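Local coordinates for competence/damage-inducible protein CinA (Agrobacterium tumefaciens, PDB 2A9S) that is of unproven function but belongs to the CinA competence/damage-inducible family, in which some relatives deamidate nicotinamide mononucleotide, at residues G37-A42 with R156-M161; R15-D20 with E160-L165; D9-A14 with T44-S49; G108-G113 with E149-T154; Y60-K65 with F79-R84. One frame throughout, in Å; residues are numbered along the deposited sequence.

Interaction 1. Residues G37-A42 with R156-M161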
# COMPACT_ATOMS: atom_id res chain seq x y z
N GLY A 37 2.97 1.90 -1.87
CA GLY A 37 2.57 1.09 -0.72
C GLY A 37 3.69 0.87 0.29
O GLY A 37 3.43 0.30 1.36
N LEU A 38 4.93 1.26 -0.04
CA LEU A 38 6.07 1.03 0.85
C LEU A 38 6.02 1.84 2.14
O LEU A 38 6.68 1.46 3.09
CB LEU A 38 7.41 1.29 0.15
CG LEU A 38 7.69 0.41 -1.06
CD1 LEU A 38 9.07 0.76 -1.69
CD2 LEU A 38 7.61 -1.08 -0.64
N ILE A 39 5.25 2.94 2.17
CA ILE A 39 5.16 3.68 3.44
C ILE A 39 4.34 2.85 4.44
O ILE A 39 4.80 2.61 5.58
CB ILE A 39 4.57 5.12 3.29
CG1 ILE A 39 5.42 5.98 2.34
CG2 ILE A 39 4.46 5.77 4.70
CD1 ILE A 39 4.83 7.34 2.12
N ALA A 40 3.13 2.44 4.03
CA ALA A 40 2.34 1.50 4.84
C ALA A 40 3.17 0.23 5.10
O ALA A 40 3.12 -0.31 6.21
CB ALA A 40 1.01 1.16 4.17
N GLY A 41 3.92 -0.22 4.09
CA GLY A 41 4.76 -1.43 4.21
C GLY A 41 5.77 -1.28 5.35
O GLY A 41 5.90 -2.14 6.22
N ALA A 42 6.47 -0.15 5.36
CA ALA A 42 7.45 0.13 6.40
C ALA A 42 6.82 0.20 7.79
O ALA A 42 7.33 -0.40 8.72
CB ALA A 42 8.25 1.39 6.07
N ARG A 156 11.51 7.43 4.05
CA ARG A 156 12.20 8.09 5.16
C ARG A 156 11.58 9.47 5.49
O ARG A 156 11.16 9.76 6.64
CB ARG A 156 13.69 8.22 4.85
CG ARG A 156 14.44 8.95 6.02
CD ARG A 156 15.92 9.08 5.75
NE ARG A 156 16.55 7.77 5.66
CZ ARG A 156 17.01 7.25 4.53
NH1 ARG A 156 16.96 7.96 3.40
NH2 ARG A 156 17.55 6.02 4.52
N THR A 157 11.51 10.34 4.49
CA THR A 157 10.99 11.69 4.74
C THR A 157 9.54 11.65 5.24
O THR A 157 9.18 12.42 6.14
CB THR A 157 11.10 12.56 3.48
OG1 THR A 157 12.46 12.52 2.99
CG2 THR A 157 10.67 14.01 3.77
N ALA A 158 8.72 10.77 4.66
CA ALA A 158 7.31 10.59 5.05
C ALA A 158 7.21 10.27 6.55
O ALA A 158 6.39 10.86 7.29
CB ALA A 158 6.70 9.48 4.22
N LEU A 159 8.07 9.35 7.00
CA LEU A 159 8.07 8.93 8.41
C LEU A 159 8.55 10.06 9.33
O LEU A 159 7.94 10.29 10.38
CB LEU A 159 8.87 7.64 8.60
CG LEU A 159 8.33 6.42 7.79
CD1 LEU A 159 9.16 5.20 8.13
CD2 LEU A 159 6.81 6.13 8.01
N GLU A 160 9.59 10.77 8.91
CA GLU A 160 10.08 11.97 9.61
C GLU A 160 8.97 13.00 9.82
O GLU A 160 8.79 13.54 10.93
CB GLU A 160 11.25 12.61 8.85
CG GLU A 160 12.51 11.74 8.92
CD GLU A 160 13.62 12.22 7.98
OE1 GLU A 160 13.35 13.10 7.12
OE2 GLU A 160 14.76 11.73 8.12
N MET A 161 8.18 13.23 8.78
CA MET A 161 7.06 14.17 8.83
C MET A 161 5.92 13.74 9.75
O MET A 161 5.35 14.60 10.45
CB MET A 161 6.54 14.47 7.43
CG MET A 161 7.53 15.23 6.57
SD MET A 161 7.01 15.34 4.85
CE MET A 161 5.51 16.33 4.97
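Ile39 and Ala158 are the residues of 37-42 and 156-161 whose CA atoms come nearest, 7.4 Å apart. The two short helical segments cross at 62°, and their axes pass no nearer than 10.3 Å. Helix 38-43 is the helix of a beta-alpha-beta crossover: it links strand 28-32 to the adjacent, parallel strand 53-59, in a mixed alpha/beta fold. Helix 147-167 lies beside it. Glu32 fixes the start of the shorter helix, its carboxylate accepting hydrogen bonds from the backbone N of Ile39 and of Ala40.

The contact is wholly apolar and buried, with 148 Å² shared between the segments. Ile39 divides its two branches between two neighbours on the long helix. CG2 stands anti to the backbone N while CG1 leaves beside it, and an extended second torsion (chi2 177°) carries CD1 outward. The Ile39 CD1 methyl thus ends against the small side chain of Ala158, 3.5 Å from its CB, which is the tightest point of the contact. Ile39 and Leu159 instead lie alongside each other, pointing opposite ways. Their meeting is looser, Ile39 CG2 lying 4.1 Å from Leu159 CD2. Val106 of strand 102-108 packs on Ile39 as well, and Val104 of that strand on Ala158, which places this helix pair directly on the sheet. One turn beyond Ile39, Ala42 adds only a marginal touch to the other branch of the leucine, with Ala42 CB 4.4 Å from Leu159 CD1.

Interaction 2. Residues R15-D20 with E160-L165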
# COMPACT_ATOMS: atom_id res chain seq x y z
N ARG A 15 9.42 2.27 13.88
CA ARG A 15 9.31 1.77 15.25
C ARG A 15 8.97 2.92 16.19
O ARG A 15 8.15 2.73 17.08
CB ARG A 15 10.62 1.11 15.71
CG ARG A 15 10.44 0.21 16.96
CD ARG A 15 11.61 -0.74 17.17
NE ARG A 15 11.80 -1.65 16.03
CZ ARG A 15 11.06 -2.74 15.78
NH1 ARG A 15 11.32 -3.49 14.71
NH2 ARG A 15 10.06 -3.08 16.58
N ARG A 16 9.59 4.10 15.98
CA ARG A 16 9.33 5.29 16.81
C ARG A 16 7.85 5.70 16.71
O ARG A 16 7.19 5.97 17.72
CB ARG A 16 10.27 6.45 16.45
CG ARG A 16 9.79 7.76 17.04
CD ARG A 16 10.89 8.78 17.22
NE ARG A 16 10.36 9.97 17.89
CZ ARG A 16 10.97 11.15 17.87
NH1 ARG A 16 12.12 11.29 17.23
NH2 ARG A 16 10.42 12.20 18.49
N ILE A 17 7.32 5.69 15.49
CA ILE A 17 5.93 6.08 15.27
C ILE A 17 4.99 5.11 16.01
O ILE A 17 4.06 5.56 16.71
CB ILE A 17 5.61 6.15 13.78
CG1 ILE A 17 6.37 7.35 13.15
CG2 ILE A 17 4.11 6.26 13.55
CD1 ILE A 17 6.50 7.25 11.61
N ILE A 18 5.20 3.80 15.86
CA ILE A 18 4.32 2.82 16.49
C ILE A 18 4.44 2.98 18.02
O ILE A 18 3.43 2.99 18.73
CB ILE A 18 4.63 1.37 16.05
CG1 ILE A 18 4.52 1.22 14.51
CG2 ILE A 18 3.73 0.37 16.74
CD1 ILE A 18 3.26 1.77 13.89
N THR A 19 5.68 3.15 18.49
CA THR A 19 5.93 3.24 19.92
C THR A 19 5.26 4.49 20.55
O THR A 19 4.65 4.41 21.60
CB THR A 19 7.44 3.18 20.21
OG1 THR A 19 7.98 1.97 19.63
CG2 THR A 19 7.68 3.14 21.70
N ASP A 20 5.38 5.62 19.86
CA ASP A 20 4.83 6.90 20.33
C ASP A 20 3.31 6.95 20.21
O ASP A 20 2.61 7.41 21.14
CB ASP A 20 5.46 8.07 19.56
CG ASP A 20 6.81 8.51 20.12
OD1 ASP A 20 7.20 8.11 21.26
OD2 ASP A 20 7.49 9.31 19.43
N GLU A 160 9.59 10.77 8.91
CA GLU A 160 10.08 11.97 9.61
C GLU A 160 8.97 13.00 9.82
O GLU A 160 8.79 13.54 10.93
CB GLU A 160 11.25 12.61 8.85
CG GLU A 160 12.51 11.74 8.92
CD GLU A 160 13.62 12.22 7.98
OE1 GLU A 160 13.35 13.10 7.12
OE2 GLU A 160 14.76 11.73 8.12
N MET A 161 8.18 13.23 8.78
CA MET A 161 7.06 14.17 8.83
C MET A 161 5.92 13.74 9.75
O MET A 161 5.35 14.60 10.45
CB MET A 161 6.54 14.47 7.43
CG MET A 161 7.53 15.23 6.57
SD MET A 161 7.01 15.34 4.85
CE MET A 161 5.51 16.33 4.97
N LEU A 162 5.56 12.46 9.75
CA LEU A 162 4.56 11.96 10.71
C LEU A 162 5.00 12.25 12.15
O LEU A 162 4.20 12.73 12.98
CB LEU A 162 4.32 10.46 10.53
CG LEU A 162 3.40 10.11 9.37
CD1 LEU A 162 3.36 8.55 9.20
CD2 LEU A 162 2.01 10.67 9.62
N ILE A 163 6.26 11.97 12.44
CA ILE A 163 6.81 12.27 13.77
C ILE A 163 6.69 13.76 14.07
O ILE A 163 6.21 14.13 15.15
CB ILE A 163 8.26 11.79 13.92
CG1 ILE A 163 8.29 10.27 13.86
CG2 ILE A 163 8.90 12.32 15.26
CD1 ILE A 163 9.65 9.64 13.48
N ALA A 164 7.08 14.61 13.12
CA ALA A 164 7.03 16.06 13.30
C ALA A 164 5.61 16.58 13.51
O ALA A 164 5.38 17.46 14.37
CB ALA A 164 7.69 16.78 12.13
N LEU A 165 4.67 16.05 12.73
CA LEU A 165 3.26 16.44 12.82
C LEU A 165 2.71 16.08 14.20
O LEU A 165 1.98 16.88 14.78
CB LEU A 165 2.41 15.80 11.72
CG LEU A 165 0.92 16.20 11.64
CD1 LEU A 165 0.75 17.61 11.10
CD2 LEU A 165 0.18 15.20 10.74
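Arg15 O, next in the chain to the Arg16 that packs on Ile163, is gripped twice: Thr19 OG1 donates to it at 2.7 Å and Thr19 N at 2.9 Å, from opposite faces of the carbonyl plane. The hydroxyl stands 39° out of that plane.

Across the contact, Arg16 and Ile163 meet at about a right angle. The methyl Ile163 CG2 sits over the centre of one guanidinium face, 3.5 Å from Arg16 CZ, while Asp20 OD2 lies in plane at the edge. The bond from Arg16 NE to Asp20 OD2 is weak at 3.3 Å, though nearly straight, and forms part of a salt bridge that should favour this rotation of the flat group. Deeper in, Ile17 CG1 meets Ile163 CG1 at 3.6 Å, and Ile17 CD1 reaches Leu162 CB.

These side chains fill the seam between two roughly parallel helices, whose segment axes are 10.0 Å apart and inclined by 29°. Helix 147-167 runs beside helix 8-24 and packs on the sheet: Leu162 also meets Phe102 and Val104 of strand 102-108, and Met161 meets Leu126 and Thr128 of strand 123-130.

Interaction 3. Residues D9-A14 with T44-S49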
# COMPACT_ATOMS: atom_id res chain seq x y z
N ASP A 9 17.57 2.70 9.51
CA ASP A 9 17.06 3.96 9.99
C ASP A 9 15.55 4.14 9.68
O ASP A 9 14.84 4.70 10.52
CB ASP A 9 17.93 5.14 9.54
CG ASP A 9 17.65 5.58 8.11
OD1 ASP A 9 17.77 4.75 7.17
OD2 ASP A 9 17.34 6.77 7.95
N ILE A 10 15.08 3.63 8.52
CA ILE A 10 13.65 3.64 8.18
C ILE A 10 12.85 2.77 9.14
O ILE A 10 11.82 3.22 9.69
CB ILE A 10 13.40 3.23 6.72
CG1 ILE A 10 13.94 4.33 5.76
CG2 ILE A 10 11.91 2.89 6.48
CD1 ILE A 10 13.85 3.94 4.26
N GLU A 11 13.34 1.55 9.38
CA GLU A 11 12.76 0.70 10.41
C GLU A 11 12.74 1.36 11.81
O GLU A 11 11.70 1.30 12.52
CB GLU A 11 13.49 -0.62 10.47
CG GLU A 11 12.78 -1.61 11.31
CD GLU A 11 13.63 -2.81 11.58
OE1 GLU A 11 14.42 -3.19 10.67
OE2 GLU A 11 13.51 -3.37 12.69
N GLU A 12 13.84 2.03 12.19
CA GLU A 12 13.90 2.83 13.44
C GLU A 12 12.79 3.88 13.48
O GLU A 12 12.09 4.04 14.51
CB GLU A 12 15.29 3.51 13.60
CG GLU A 12 15.55 4.17 14.98
CD GLU A 12 16.93 4.92 15.16
OE1 GLU A 12 17.53 5.49 14.18
OE2 GLU A 12 17.39 4.99 16.34
N LEU A 13 12.61 4.59 12.37
CA LEU A 13 11.58 5.65 12.33
C LEU A 13 10.17 5.05 12.47
O LEU A 13 9.35 5.57 13.23
CB LEU A 13 11.70 6.52 11.06
CG LEU A 13 12.91 7.47 10.92
CD1 LEU A 13 13.04 7.85 9.43
CD2 LEU A 13 12.77 8.71 11.79
N ALA A 14 9.90 3.97 11.73
CA ALA A 14 8.62 3.28 11.82
C ALA A 14 8.37 2.81 13.26
O ALA A 14 7.27 2.99 13.82
CB ALA A 14 8.58 2.10 10.81
N THR A 44 4.15 -1.25 8.82
CA THR A 44 3.56 -2.52 9.24
C THR A 44 4.65 -3.61 9.38
O THR A 44 4.34 -4.75 9.71
CB THR A 44 2.43 -2.97 8.33
OG1 THR A 44 2.90 -3.06 6.99
CG2 THR A 44 1.27 -1.95 8.34
N GLU A 45 5.91 -3.25 9.17
CA GLU A 45 7.02 -4.13 9.58
C GLU A 45 7.12 -4.28 11.13
O GLU A 45 7.66 -5.27 11.64
CB GLU A 45 8.35 -3.62 9.01
CG GLU A 45 8.54 -4.00 7.53
CD GLU A 45 8.73 -5.53 7.35
OE1 GLU A 45 9.81 -6.08 7.74
OE2 GLU A 45 7.81 -6.15 6.80
N ILE A 46 6.55 -3.32 11.85
CA ILE A 46 6.64 -3.24 13.30
C ILE A 46 5.53 -4.02 14.02
O ILE A 46 4.33 -3.78 13.80
CB ILE A 46 6.64 -1.76 13.73
CG1 ILE A 46 7.67 -0.95 12.90
CG2 ILE A 46 6.77 -1.63 15.27
CD1 ILE A 46 9.09 -1.39 13.03
N ALA A 47 5.93 -4.96 14.88
CA ALA A 47 4.95 -5.66 15.70
C ALA A 47 4.24 -4.65 16.60
O ALA A 47 4.87 -3.77 17.19
CB ALA A 47 5.61 -6.77 16.51
N GLY A 48 2.91 -4.76 16.64
CA GLY A 48 2.07 -3.76 17.31
C GLY A 48 1.53 -2.68 16.39
O GLY A 48 0.69 -1.87 16.80
N SER A 49 1.99 -2.66 15.14
CA SER A 49 1.52 -1.65 14.19
C SER A 49 -0.01 -1.64 13.91
O SER A 49 -0.57 -0.62 13.51
CB SER A 49 2.31 -1.71 12.90
OG SER A 49 2.15 -2.95 12.25
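Ile46 is the tight half of this contact, a buried side chain pressed against one turn of helix 8-24 at Ala14 and Glu11. Its CG1 lies 3.8 Å from Ala14 CB and equally close to the carbonyl carbon of that residue. CG1 leaves beside the backbone N (chi1 -49°), and a second bend at chi2 (-61°) brings CD1 to Glu11. There Ile46 CD1 comes within 3.8 Å of Glu11 O and touches the aliphatic part of the Glu11 side chain, 4.1 Å from Glu11 CG.

The other half is looser and more polar. Beyond CG the Glu11 chain runs on extended, and its OE2 forms a salt bridge with Arg15 NH1, one turn along the helix. Glu45 directs its carboxylate elsewhere, to Arg151 NE and Thr148 OG1 of the second subunit. The two acids remain separate, with Glu11 OE1 6.2 Å from Glu45 OE1, so any mutual repulsion is probably eased by these partners.

The chain past Ile46 is folded into a type II beta turn ending at Ser49, with Gly48 at its positive-phi position. Ile46 O takes two bonds from Ser49: the hydroxyl OG approaches in the carbonyl plane at 2.8 Å, and the backbone N closes the turn. The turn lies in the connection from helix 38-43 to strand 53-59, and Ile46 also packs on Ile18, so this connection rests along helix 8-24, whose Leu13 meets helix 147-167.

Interaction 4. Residues G108-G113 with E149-T154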
# COMPACT_ATOMS: atom_id res chain seq x y z
N GLY A 108 5.24 11.84 -6.47
CA GLY A 108 6.55 12.21 -7.04
C GLY A 108 6.93 11.41 -8.26
O GLY A 108 6.11 10.62 -8.77
N ILE A 109 8.19 11.61 -8.70
CA ILE A 109 8.71 10.96 -9.89
C ILE A 109 9.88 10.07 -9.50
O ILE A 109 10.98 10.56 -9.28
CB ILE A 109 9.18 11.99 -10.95
CG1 ILE A 109 8.04 12.95 -11.25
CG2 ILE A 109 9.66 11.26 -12.19
CD1 ILE A 109 8.45 14.22 -12.02
N ALA A 110 9.64 8.77 -9.41
CA ALA A 110 10.71 7.83 -9.00
C ALA A 110 11.64 7.48 -10.16
O ALA A 110 12.77 7.04 -9.96
CB ALA A 110 10.12 6.56 -8.32
N GLY A 111 11.17 7.73 -11.38
CA GLY A 111 11.92 7.40 -12.57
C GLY A 111 12.02 5.90 -12.79
O GLY A 111 11.44 5.10 -12.00
N PRO A 112 12.79 5.48 -13.81
CA PRO A 112 13.73 6.24 -14.64
C PRO A 112 13.04 7.25 -15.59
O PRO A 112 13.63 8.29 -15.91
CB PRO A 112 14.45 5.13 -15.42
CG PRO A 112 13.41 4.09 -15.56
CD PRO A 112 12.74 4.07 -14.22
N GLY A 113 11.78 6.99 -15.97
CA GLY A 113 11.10 7.85 -16.94
C GLY A 113 10.28 8.97 -16.33
O GLY A 113 9.91 8.93 -15.16
N GLU A 149 15.96 3.78 -4.80
CA GLU A 149 16.59 4.83 -3.98
C GLU A 149 15.66 6.02 -3.67
O GLU A 149 15.57 6.45 -2.51
CB GLU A 149 17.89 5.30 -4.64
CG GLU A 149 18.96 4.19 -4.68
CD GLU A 149 18.88 3.19 -5.88
OE1 GLU A 149 17.88 3.10 -6.63
OE2 GLU A 149 19.88 2.45 -6.09
N ILE A 150 14.96 6.53 -4.69
CA ILE A 150 14.00 7.63 -4.51
C ILE A 150 12.80 7.19 -3.66
O ILE A 150 12.35 7.93 -2.79
CB ILE A 150 13.53 8.21 -5.90
CG1 ILE A 150 14.70 8.94 -6.59
CG2 ILE A 150 12.33 9.16 -5.74
CD1 ILE A 150 14.57 9.09 -8.11
N ARG A 151 12.30 6.00 -3.93
CA ARG A 151 11.18 5.45 -3.15
C ARG A 151 11.54 5.32 -1.66
O ARG A 151 10.77 5.72 -0.77
CB ARG A 151 10.70 4.13 -3.76
CG ARG A 151 9.94 4.40 -5.08
CD ARG A 151 9.97 3.18 -6.01
NE ARG A 151 9.56 1.91 -5.44
CZ ARG A 151 8.30 1.45 -5.41
NH1 ARG A 151 7.26 2.21 -5.82
NH2 ARG A 151 8.08 0.23 -4.94
N LEU A 152 12.73 4.79 -1.39
CA LEU A 152 13.12 4.62 0.01
C LEU A 152 13.39 5.98 0.66
O LEU A 152 13.03 6.20 1.82
CB LEU A 152 14.32 3.67 0.15
CG LEU A 152 13.96 2.22 -0.21
CD1 LEU A 152 15.23 1.39 -0.21
CD2 LEU A 152 12.89 1.66 0.75
N ALA A 153 14.00 6.91 -0.08
CA ALA A 153 14.24 8.27 0.40
C ALA A 153 12.91 8.94 0.76
O ALA A 153 12.79 9.61 1.81
CB ALA A 153 14.95 9.10 -0.69
N THR A 154 11.91 8.69 -0.07
CA THR A 154 10.56 9.22 0.18
C THR A 154 9.93 8.62 1.45
O THR A 154 9.33 9.35 2.28
CB THR A 154 9.63 9.02 -1.06
OG1 THR A 154 10.19 9.74 -2.17
CG2 THR A 154 8.19 9.57 -0.79
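The flat carbonyl group of Ala110 is met at its oxygen by the methyl Ile150 CD1, which comes from above the plane and from beyond the oxygen, not over the C=O bond. The Ile150 CD1 to Ala110 O distance is 3.3 Å, a close approach of carbon to oxygen with no hydrogen bond. The other branch, Ile150 CG2, lies on the same side of the plane and reaches Ala110 CA at 3.9 Å. Ala110 CB points elsewhere and rests on the aliphatic part of Arg151, 3.9 Å from Arg151 CG. A bend at chi3 (52°) then turns the guanidinium away from this methyl: Arg151 NE forms a salt bridge with Glu45 OE2 of the second subunit, and NH1 binds Cys34 O.

The loop 108-113 follows strand 102-108 of the alpha/beta fold and is packed here against the first turns of helix 147-167, with the CA atoms of Ala110 and Ile150 5.6 Å apart. Positive phi at Gly111 and a cis peptide bond before Pro112 shape the glycine-rich chain, while Gly111 O accepts from Arg147 NH1. On the helix, Ile150 O is held by Thr154 N and by Thr154 OG1 at 2.9 Å, the two donors arriving from opposite faces of the carbonyl plane.

Interaction 5. Residues Y60-K65 with F79-R84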
# COMPACT_ATOMS: atom_id res chain seq x y z
N TYR A 60 -2.02 5.07 -7.63
CA TYR A 60 -0.91 5.01 -8.56
C TYR A 60 -1.29 5.77 -9.82
O TYR A 60 -0.43 6.34 -10.47
CB TYR A 60 -0.50 3.54 -8.84
CG TYR A 60 1.00 3.42 -9.14
CD1 TYR A 60 1.95 3.87 -8.20
CD2 TYR A 60 1.47 2.91 -10.37
CE1 TYR A 60 3.34 3.81 -8.45
CE2 TYR A 60 2.87 2.84 -10.63
CZ TYR A 60 3.79 3.29 -9.67
OH TYR A 60 5.15 3.23 -9.89
N THR A 61 -2.59 5.79 -10.15
CA THR A 61 -3.13 6.57 -11.27
C THR A 61 -3.88 7.85 -10.88
O THR A 61 -4.33 8.02 -9.75
CB THR A 61 -4.17 5.73 -12.07
OG1 THR A 61 -5.19 5.30 -11.16
CG2 THR A 61 -3.54 4.52 -12.73
N ASN A 62 -4.06 8.73 -11.85
CA ASN A 62 -4.92 9.90 -11.65
C ASN A 62 -6.41 9.61 -11.36
O ASN A 62 -7.03 10.32 -10.55
CB ASN A 62 -4.75 10.90 -12.81
CG ASN A 62 -3.48 11.74 -12.66
OD1 ASN A 62 -2.58 11.42 -11.86
ND2 ASN A 62 -3.39 12.80 -13.44
N ASP A 63 -6.96 8.58 -12.01
CA ASP A 63 -8.30 8.06 -11.68
C ASP A 63 -8.37 7.70 -10.19
O ASP A 63 -9.30 8.10 -9.48
CB ASP A 63 -8.59 6.78 -12.48
CG ASP A 63 -8.75 7.01 -13.99
OD1 ASP A 63 -9.40 8.00 -14.41
OD2 ASP A 63 -8.28 6.13 -14.77
N ALA A 64 -7.39 6.94 -9.70
CA ALA A 64 -7.38 6.55 -8.30
C ALA A 64 -7.35 7.78 -7.34
O ALA A 64 -8.07 7.79 -6.34
CB ALA A 64 -6.22 5.59 -8.02
N LYS A 65 -6.54 8.80 -7.66
CA LYS A 65 -6.44 10.01 -6.82
C LYS A 65 -7.81 10.68 -6.70
O LYS A 65 -8.27 11.00 -5.60
CB LYS A 65 -5.39 11.00 -7.36
CG LYS A 65 -3.94 10.47 -7.31
CD LYS A 65 -3.00 11.45 -7.99
CE LYS A 65 -1.57 10.96 -7.90
NZ LYS A 65 -1.24 9.77 -8.71
N PHE A 79 -2.22 21.88 -11.88
CA PHE A 79 -0.96 21.78 -11.13
C PHE A 79 -0.17 20.49 -11.41
O PHE A 79 1.04 20.45 -11.18
CB PHE A 79 -1.22 21.98 -9.64
CG PHE A 79 -1.84 23.31 -9.30
CD1 PHE A 79 -1.06 24.47 -9.31
CD2 PHE A 79 -3.20 23.42 -9.01
CE1 PHE A 79 -1.61 25.72 -9.01
CE2 PHE A 79 -3.77 24.67 -8.71
CZ PHE A 79 -2.96 25.81 -8.70
N GLY A 80 -0.85 19.46 -11.91
CA GLY A 80 -0.22 18.17 -12.22
C GLY A 80 -0.39 17.22 -11.04
O GLY A 80 -0.71 17.67 -9.93
N ALA A 81 -0.17 15.93 -11.29
CA ALA A 81 -0.24 14.89 -10.26
C ALA A 81 0.88 15.12 -9.27
O ALA A 81 0.70 14.91 -8.07
CB ALA A 81 -0.14 13.51 -10.89
N VAL A 82 2.04 15.54 -9.78
CA VAL A 82 3.20 15.87 -8.93
C VAL A 82 3.23 17.37 -8.64
O VAL A 82 3.78 18.18 -9.41
CB VAL A 82 4.53 15.41 -9.57
CG1 VAL A 82 5.73 15.77 -8.65
CG2 VAL A 82 4.50 13.91 -9.84
N SER A 83 2.62 17.74 -7.51
CA SER A 83 2.52 19.15 -7.12
C SER A 83 2.19 19.26 -5.64
O SER A 83 1.65 18.32 -5.03
CB SER A 83 1.42 19.86 -7.96
OG SER A 83 0.10 19.43 -7.63
N ARG A 84 2.49 20.42 -5.07
CA ARG A 84 2.12 20.74 -3.70
C ARG A 84 0.60 20.58 -3.53
O ARG A 84 0.14 19.96 -2.56
CB ARG A 84 2.60 22.16 -3.38
CG ARG A 84 2.18 22.68 -2.04
CD ARG A 84 2.39 24.19 -1.96
NE ARG A 84 1.85 24.67 -0.70
CZ ARG A 84 0.62 25.17 -0.54
NH1 ARG A 84 -0.20 25.26 -1.58
NH2 ARG A 84 0.22 25.57 0.67
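Asn62 and Lys65, one helical turn apart, both direct their side chains toward the methyl group of Ala81. The asparagine presents its oxygen: Asn62 OD1 is 3.4 Å from Ala81 CB, whereas ND2 is 4.2 Å from the same carbon. Ala81 CB lies near the plane through CG, OD1 and ND2, so the methyl does not cover a face of the amide. The lysine offers carbon, with Lys65 CE 4.2 Å from Ala81 CB. Its chain is extended as far as CE and then bends at chi4 (70°), which turns the amine aside from the methyl. Lys65 NZ finds its partners there, bonded to Ser33 OG and Thr59 O. The contact is small, 96 Å² in all, and no hydrogen bond crosses it.

Capping bonds mark the starts of helices 62-69 and 84-96. Thr61 is the N-cap of helix 62-69, its OG1 accepting from Ala64 N at 3.1 Å with an N-H...O angle of 158°. On the other side, Gly80 leaves helix 73-79 with positive phi. Ser83 OG donates to Gly80 O at 3.0 Å and also caps Thr86 N, linking the residue just after helix 73-79 to the start of helix 84-96.

Ala81 therefore sits in the link between helices 73-79 and 84-96, facing the first turn of helix 62-69. Its carbonyl O is bonded to Thr107 OG1 of strand 102-108, and the adjacent Val82 packs on Leu123 and His125 of strand 123-130.

How the interactions relate
Interactions 1, 2 and 4 share helix 147-167; interactions 2 and 3 share helix 8-24. Interactions 1 to 3, centres 9 to 10 Å apart, form one cluster of helices 8-24, 38-43 and 147-167 with the turn at 44-49. Interaction 5 lies about 27 Å from interaction 3 between centres but touches interaction 4 through Val82, centres 15 Å apart. Val82 and Ile150 meet alternate residues of strand 123-130, consistent with interactions 5 and 4 lying on opposite sheet faces. Along the chain interaction 3 closes first, then 5, then 4 opens; the last two nest within the loops of interactions 1 and 2. All except interaction 2 touch the second subunit, so elements that pack the subunit also carry dimer contacts.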